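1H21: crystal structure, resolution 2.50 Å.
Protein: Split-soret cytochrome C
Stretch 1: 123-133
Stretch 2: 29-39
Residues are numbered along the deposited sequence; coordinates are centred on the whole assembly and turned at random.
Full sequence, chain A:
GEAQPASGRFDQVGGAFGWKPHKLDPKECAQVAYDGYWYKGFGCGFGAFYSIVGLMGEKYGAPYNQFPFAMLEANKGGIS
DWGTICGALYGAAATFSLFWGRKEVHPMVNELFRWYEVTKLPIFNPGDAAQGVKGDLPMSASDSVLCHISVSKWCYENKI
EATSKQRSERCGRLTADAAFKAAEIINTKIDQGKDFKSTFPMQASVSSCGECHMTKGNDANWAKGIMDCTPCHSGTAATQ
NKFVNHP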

ATOM      1  N   ILE A 123      17.266  13.270  -3.479  1.00 44.08           N
ATOM      2  CA  ILE A 123      17.891  14.227  -4.371  1.00 42.76           C
ATOM      3  C   ILE A 123      17.489  15.616  -3.850  1.00 43.47           C
ATOM      4  O   ILE A 123      18.323  16.519  -3.738  1.00 45.20           O
ATOM      5  CB  ILE A 123      17.383  14.003  -5.813  1.00 41.16           C
ATOM      6  CG1 ILE A 123      17.958  12.691  -6.356  1.00 40.49           C
ATOM      7  CG2 ILE A 123      17.723  15.176  -6.701  1.00 39.96           C
ATOM      8  CD1 ILE A 123      17.415  12.275  -7.741  1.00 39.84           C
ATOM      9  N   PHE A 124      16.221  15.750  -3.465  1.00 41.05           N
ATOM     10  CA  PHE A 124      15.660  16.997  -2.946  1.00 41.61           C
ATOM     11  C   PHE A 124      16.367  17.457  -1.679  1.00 45.70           C
ATOM     12  O   PHE A 124      16.773  16.640  -0.838  1.00 47.94           O
ATOM     13  CB  PHE A 124      14.153  16.822  -2.663  1.00 41.15           C
ATOM     14  CG  PHE A 124      13.477  18.043  -2.065  1.00 35.86           C
ATOM     15  CD1 PHE A 124      12.898  19.007  -2.878  1.00 34.48           C
ATOM     16  CD2 PHE A 124      13.370  18.191  -0.682  1.00 38.95           C
ATOM     17  CE1 PHE A 124      12.216  20.102  -2.319  1.00 36.29           C
ATOM     18  CE2 PHE A 124      12.693  19.275  -0.113  1.00 35.50           C
ATOM     19  CZ  PHE A 124      12.115  20.234  -0.928  1.00 33.79           C
ATOM     20  N   ASN A 125      16.502  18.770  -1.549  1.00 48.98           N
ATOM     21  CA  ASN A 125      17.137  19.392  -0.385  1.00 50.04           C
ATOM     22  C   ASN A 125      16.300  20.647  -0.081  1.00 51.81           C
ATOM     23  O   ASN A 125      16.134  21.511  -0.948  1.00 53.92           O
ATOM     24  CB  ASN A 125      18.584  19.778  -0.727  1.00 50.24           C
ATOM     25  CG  ASN A 125      19.419  20.057   0.508  1.00 52.78           C
ATOM     26  OD1 ASN A 125      18.927  20.604   1.513  1.00 55.74           O
ATOM     27  ND2 ASN A 125      20.688  19.655   0.455  1.00 51.02           N
ATOM     28  N   PRO A 126      15.751  20.758   1.144  1.00 52.58           N
ATOM     29  CA  PRO A 126      14.922  21.928   1.485  1.00 53.11           C
ATOM     30  C   PRO A 126      15.742  23.149   1.872  1.00 57.60           C
ATOM     31  O   PRO A 126      15.196  24.262   2.050  1.00 59.47           O
ATOM     32  CB  PRO A 126      14.114  21.426   2.680  1.00 49.41           C
ATOM     33  CG  PRO A 126      15.177  20.616   3.428  1.00 48.91           C
ATOM     34  CD  PRO A 126      15.904  19.855   2.305  1.00 47.58           C
ATOM     35  N   GLY A 127      17.059  22.949   1.978  1.00 57.21           N
ATOM     36  CA  GLY A 127      17.939  24.019   2.383  1.00 59.34           C
ATOM     37  C   GLY A 127      17.689  24.240   3.860  1.00 62.35           C
ATOM     38  O   GLY A 127      17.731  23.293   4.649  1.00 61.83           O
ATOM     39  N   ASP A 128      17.360  25.470   4.234  1.00 66.44           N
ATOM     40  CA  ASP A 128      17.086  25.774   5.627  1.00 68.59           C
ATOM     41  C   ASP A 128      15.607  25.668   5.983  1.00 67.72           C
ATOM     42  O   ASP A 128      15.210  25.943   7.119  1.00 69.14           O
ATOM     43  CB  ASP A 128      17.653  27.146   5.974  1.00 77.93           C
ATOM     44  CG  ASP A 128      19.174  27.192   5.840  1.00 83.19           C
ATOM     45  OD1 ASP A 128      19.861  26.586   6.687  1.00 80.24           O
ATOM     46  OD2 ASP A 128      19.677  27.803   4.872  1.00 87.20           O
ATOM     47  N   ALA A 129      14.789  25.277   5.009  1.00 66.47           N
ATOM     48  CA  ALA A 129      13.359  25.091   5.260  1.00 63.88           C
ATOM     49  C   ALA A 129      13.249  23.715   5.922  1.00 59.94           C
ATOM     50  O   ALA A 129      12.140  23.213   6.167  1.00 60.67           O
ATOM     51  CB  ALA A 129      12.569  25.127   3.944  1.00 66.08           C
ATOM     52  N   ALA A 130      14.414  23.107   6.177  1.00 54.49           N
ATOM     53  CA  ALA A 130      14.512  21.791   6.792  1.00 51.72           C
ATOM     54  C   ALA A 130      13.817  21.803   8.133  1.00 51.33           C
ATOM     55  O   ALA A 130      14.155  22.608   9.006  1.00 52.78           O
ATOM     56  CB  ALA A 130      15.961  21.402   6.965  1.00 46.58           C
ATOM     57  N   GLN A 131      12.838  20.918   8.299  1.00 50.42           N
ATOM     58  CA  GLN A 131      12.113  20.843   9.559  1.00 48.37           C
ATOM     59  C   GLN A 131      12.624  19.761  10.498  1.00 48.85           C
ATOM     60  O   GLN A 131      12.221  19.727  11.665  1.00 51.22           O
ATOM     61  CB  GLN A 131      10.618  20.683   9.312  1.00 49.20           C
ATOM     62  CG  GLN A 131      10.010  21.848   8.542  1.00 46.57           C
ATOM     63  CD  GLN A 131       8.509  21.775   8.507  1.00 47.45           C
ATOM     64  OE1 GLN A 131       7.900  21.908   7.430  1.00 42.68           O
ATOM     65  NE2 GLN A 131       7.884  21.560   9.694  1.00 43.43           N
ATOM     66  N   GLY A 132      13.466  18.861   9.984  1.00 46.38           N
ATOM     67  CA  GLY A 132      14.029  17.800  10.807  1.00 45.95           C
ATOM     68  C   GLY A 132      15.463  18.119  11.160  1.00 46.57           C
ATOM     69  O   GLY A 132      15.751  18.478  12.301  1.00 49.25           O
ATOM     70  N   VAL A 133      16.367  17.903  10.209  1.00 47.59           N
ATOM     71  CA  VAL A 133      17.783  18.217  10.377  1.00 49.33           C
ATOM     72  C   VAL A 133      18.270  18.910   9.098  1.00 54.12           C
ATOM     73  O   VAL A 133      17.967  18.471   7.974  1.00 56.04           O
ATOM     74  CB  VAL A 133      18.650  16.970  10.653  1.00 47.42           C
ATOM     75  CG1 VAL A 133      18.139  16.220  11.847  1.00 46.23           C
ATOM     76  CG2 VAL A 133      18.754  16.076   9.407  1.00 49.41           C
TER
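Stretch 2, residues 29-39: CAQVAYDGYWY

A helix can hold an irregular segment against its side by presenting side chains at regular intervals, and split-soret cytochrome C gives a compact example. From Cys29 the stretch continues a helix that begins earlier in the chain, whereas 123-133 form neither regular helix nor strand. Both run the same way along the contact: Phe124 lies nearest Ala30 (7.6 Å between their CA atoms), Pro126 nearest Gln31 (7.7 Å, CA to CA) and Gln131 nearest Trp38 (7.4 Å, CA to CA). Ala30, Tyr34 and Trp38, spaced four residues apart, close to the repeat of a helical turn, all point CA to CB toward the loop, and together the two segments bury 472 Å².

The apolar contacts begin at Phe124, whose CD1 lies 3.9 Å from Ala30 CB and whose CE2 lies 3.4 Å from Tyr34 CD1. The rings of Phe124 and Tyr34 meet obliquely, their centroids 5.2 Å apart and their planes at 38°.

Two CH-pi contacts use aromatic faces. Pro126 CB sits over the Tyr34 ring, 3.8 Å from its centroid, and Gln131 CB lies almost on the normal of the Trp38 five-membered ring, 3.6 Å from that centroid. The polar residue thus lays its CB over the ring, while Gln131 OE1 also comes within 3.5 Å of Trp38 CD1. Beside it, Gly132 CA approaches Trp38 CH2 to 3.5 Å; an ideal CB on this glycine would clash with that same atom, at 2.7 Å.

The polar component is a single hydrogen bond across the contact, from Gln131 N to Tyr34 OH at 3.1 Å, with an angle of 152° at the hydrogen. The tyrosine oxygen accepts the loop amide, so this one side chain joins apolar packing to polar anchoring.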

ATOM      1  N   CYS A  29       5.546  20.994  -6.592  1.00 41.80           N
ATOM      2  CA  CYS A  29       5.107  19.743  -5.998  1.00 39.63           C
ATOM      3  C   CYS A  29       6.086  19.150  -5.000  1.00 38.30           C
ATOM      4  O   CYS A  29       5.692  18.783  -3.888  1.00 39.26           O
ATOM      5  CB  CYS A  29       4.800  18.741  -7.089  1.00 40.08           C
ATOM      6  SG  CYS A  29       3.271  19.165  -7.857  1.00 45.80           S
ATOM      7  N   ALA A  30       7.351  19.059  -5.389  1.00 34.66           N
ATOM      8  CA  ALA A  30       8.376  18.501  -4.520  1.00 36.44           C
ATOM      9  C   ALA A  30       8.347  19.244  -3.183  1.00 38.71           C
ATOM     10  O   ALA A  30       8.309  18.658  -2.083  1.00 39.43           O
ATOM     11  CB  ALA A  30       9.754  18.657  -5.195  1.00 30.98           C
ATOM     12  N   GLN A  31       8.236  20.555  -3.317  1.00 42.49           N
ATOM     13  CA  GLN A  31       8.215  21.486  -2.205  1.00 42.76           C
ATOM     14  C   GLN A  31       7.042  21.298  -1.244  1.00 41.00           C
ATOM     15  O   GLN A  31       7.227  21.115  -0.032  1.00 40.53           O
ATOM     16  CB  GLN A  31       8.190  22.872  -2.798  1.00 48.28           C
ATOM     17  CG  GLN A  31       8.042  23.942  -1.798  1.00 59.04           C
ATOM     18  CD  GLN A  31       9.349  24.433  -1.293  1.00 66.52           C
ATOM     19  OE1 GLN A  31      10.398  24.293  -1.935  1.00 74.69           O
ATOM     20  NE2 GLN A  31       9.299  25.060  -0.149  1.00 69.09           N
ATOM     21  N   VAL A  32       5.831  21.385  -1.786  1.00 39.31           N
ATOM     22  CA  VAL A  32       4.615  21.223  -0.985  1.00 40.26           C
ATOM     23  C   VAL A  32       4.545  19.819  -0.339  1.00 39.58           C
ATOM     24  O   VAL A  32       4.083  19.676   0.799  1.00 36.54           O
ATOM     25  CB  VAL A  32       3.353  21.498  -1.847  1.00 36.83           C
ATOM     26  CG1 VAL A  32       2.091  21.384  -1.001  1.00 36.65           C
ATOM     27  CG2 VAL A  32       3.455  22.875  -2.466  1.00 35.17           C
ATOM     28  N   ALA A  33       5.014  18.800  -1.069  1.00 39.06           N
ATOM     29  CA  ALA A  33       5.044  17.416  -0.578  1.00 35.62           C
ATOM     30  C   ALA A  33       5.913  17.360   0.657  1.00 36.15           C
ATOM     31  O   ALA A  33       5.502  16.800   1.673  1.00 35.42           O
ATOM     32  CB  ALA A  33       5.587  16.453  -1.648  1.00 30.63           C
ATOM     33  N   TYR A  34       7.102  17.961   0.571  1.00 37.14           N
ATOM     34  CA  TYR A  34       8.032  18.000   1.700  1.00 37.98           C
ATOM     35  C   TYR A  34       7.376  18.701   2.900  1.00 41.38           C
ATOM     36  O   TYR A  34       7.481  18.237   4.043  1.00 42.89           O
ATOM     37  CB  TYR A  34       9.327  18.708   1.294  1.00 35.78           C
ATOM     38  CG  TYR A  34      10.326  18.913   2.426  1.00 37.80           C
ATOM     39  CD1 TYR A  34      11.337  17.990   2.674  1.00 37.28           C
ATOM     40  CD2 TYR A  34      10.239  20.024   3.268  1.00 37.78           C
ATOM     41  CE1 TYR A  34      12.231  18.164   3.733  1.00 35.41           C
ATOM     42  CE2 TYR A  34      11.115  20.200   4.320  1.00 35.55           C
ATOM     43  CZ  TYR A  34      12.107  19.266   4.551  1.00 34.56           C
ATOM     44  OH  TYR A  34      12.942  19.428   5.629  1.00 38.36           O
ATOM     45  N   ASP A  35       6.676  19.802   2.638  1.00 45.73           N
ATOM     46  CA  ASP A  35       5.997  20.549   3.703  1.00 48.21           C
ATOM     47  C   ASP A  35       4.827  19.741   4.259  1.00 45.12           C
ATOM     48  O   ASP A  35       4.624  19.639   5.476  1.00 45.47           O
ATOM     49  CB  ASP A  35       5.484  21.904   3.177  1.00 51.44           C
ATOM     50  CG  ASP A  35       6.616  22.875   2.832  1.00 55.61           C
ATOM     51  OD1 ASP A  35       7.792  22.610   3.187  1.00 59.10           O
ATOM     52  OD2 ASP A  35       6.326  23.920   2.199  1.00 56.39           O
ATOM     53  N   GLY A  36       4.079  19.141   3.345  1.00 43.27           N
ATOM     54  CA  GLY A  36       2.934  18.343   3.725  1.00 41.71           C
ATOM     55  C   GLY A  36       3.322  17.209   4.644  1.00 40.81           C
ATOM     56  O   GLY A  36       2.594  16.916   5.595  1.00 38.34           O
ATOM     57  N   TYR A  37       4.504  16.630   4.396  1.00 37.82           N
ATOM     58  CA  TYR A  37       5.029  15.509   5.173  1.00 34.22           C
ATOM     59  C   TYR A  37       5.073  15.812   6.675  1.00 37.95           C
ATOM     60  O   TYR A  37       4.696  14.962   7.512  1.00 40.30           O
ATOM     61  CB  TYR A  37       6.424  15.108   4.641  1.00 35.47           C
ATOM     62  CG  TYR A  37       7.213  14.152   5.539  1.00 39.59           C
ATOM     63  CD1 TYR A  37       7.062  12.762   5.437  1.00 40.84           C
ATOM     64  CD2 TYR A  37       8.059  14.644   6.548  1.00 37.10           C
ATOM     65  CE1 TYR A  37       7.725  11.888   6.331  1.00 38.58           C
ATOM     66  CE2 TYR A  37       8.713  13.791   7.432  1.00 36.06           C
ATOM     67  CZ  TYR A  37       8.542  12.420   7.326  1.00 36.76           C
ATOM     68  OH  TYR A  37       9.167  11.598   8.236  1.00 32.93           O
ATOM     69  N   TRP A  38       5.518  17.020   7.019  1.00 36.83           N
ATOM     70  CA  TRP A  38       5.623  17.419   8.412  1.00 34.01           C
ATOM     71  C   TRP A  38       4.291  17.873   9.007  1.00 34.16           C
ATOM     72  O   TRP A  38       4.058  17.709  10.196  1.00 35.88           O
ATOM     73  CB  TRP A  38       6.653  18.533   8.555  1.00 34.19           C
ATOM     74  CG  TRP A  38       7.970  18.211   7.963  1.00 32.08           C
ATOM     75  CD1 TRP A  38       8.406  18.562   6.728  1.00 30.12           C
ATOM     76  CD2 TRP A  38       9.030  17.464   8.573  1.00 32.45           C
ATOM     77  NE1 TRP A  38       9.677  18.079   6.521  1.00 32.80           N
ATOM     78  CE2 TRP A  38      10.085  17.401   7.639  1.00 31.68           C
ATOM     79  CE3 TRP A  38       9.191  16.833   9.813  1.00 36.89           C
ATOM     80  CZ2 TRP A  38      11.291  16.729   7.903  1.00 34.29           C
ATOM     81  CZ3 TRP A  38      10.397  16.156  10.078  1.00 37.01           C
ATOM     82  CH2 TRP A  38      11.424  16.112   9.122  1.00 34.52           C
ATOM     83  N   TYR A  39       3.412  18.430   8.185  1.00 34.63           N
ATOM     84  CA  TYR A  39       2.120  18.928   8.663  1.00 35.66           C
ATOM     85  C   TYR A  39       1.340  17.963   9.552  1.00 35.35           C
ATOM     86  O   TYR A  39       0.922  16.890   9.115  1.00 36.72           O
ATOM     87  CB  TYR A  39       1.258  19.369   7.485  1.00 37.31           C
ATOM     88  CG  TYR A  39      -0.065  19.967   7.899  1.00 39.69           C
ATOM     89  CD1 TYR A  39      -0.139  21.254   8.428  1.00 42.21           C
ATOM     90  CD2 TYR A  39      -1.244  19.241   7.760  1.00 43.28           C
ATOM     91  CE1 TYR A  39      -1.367  21.807   8.816  1.00 43.68           C
ATOM     92  CE2 TYR A  39      -2.468  19.774   8.138  1.00 45.89           C
ATOM     93  CZ  TYR A  39      -2.524  21.054   8.667  1.00 47.21           C
ATOM     94  OH  TYR A  39      -3.747  21.549   9.058  1.00 50.65           O
TER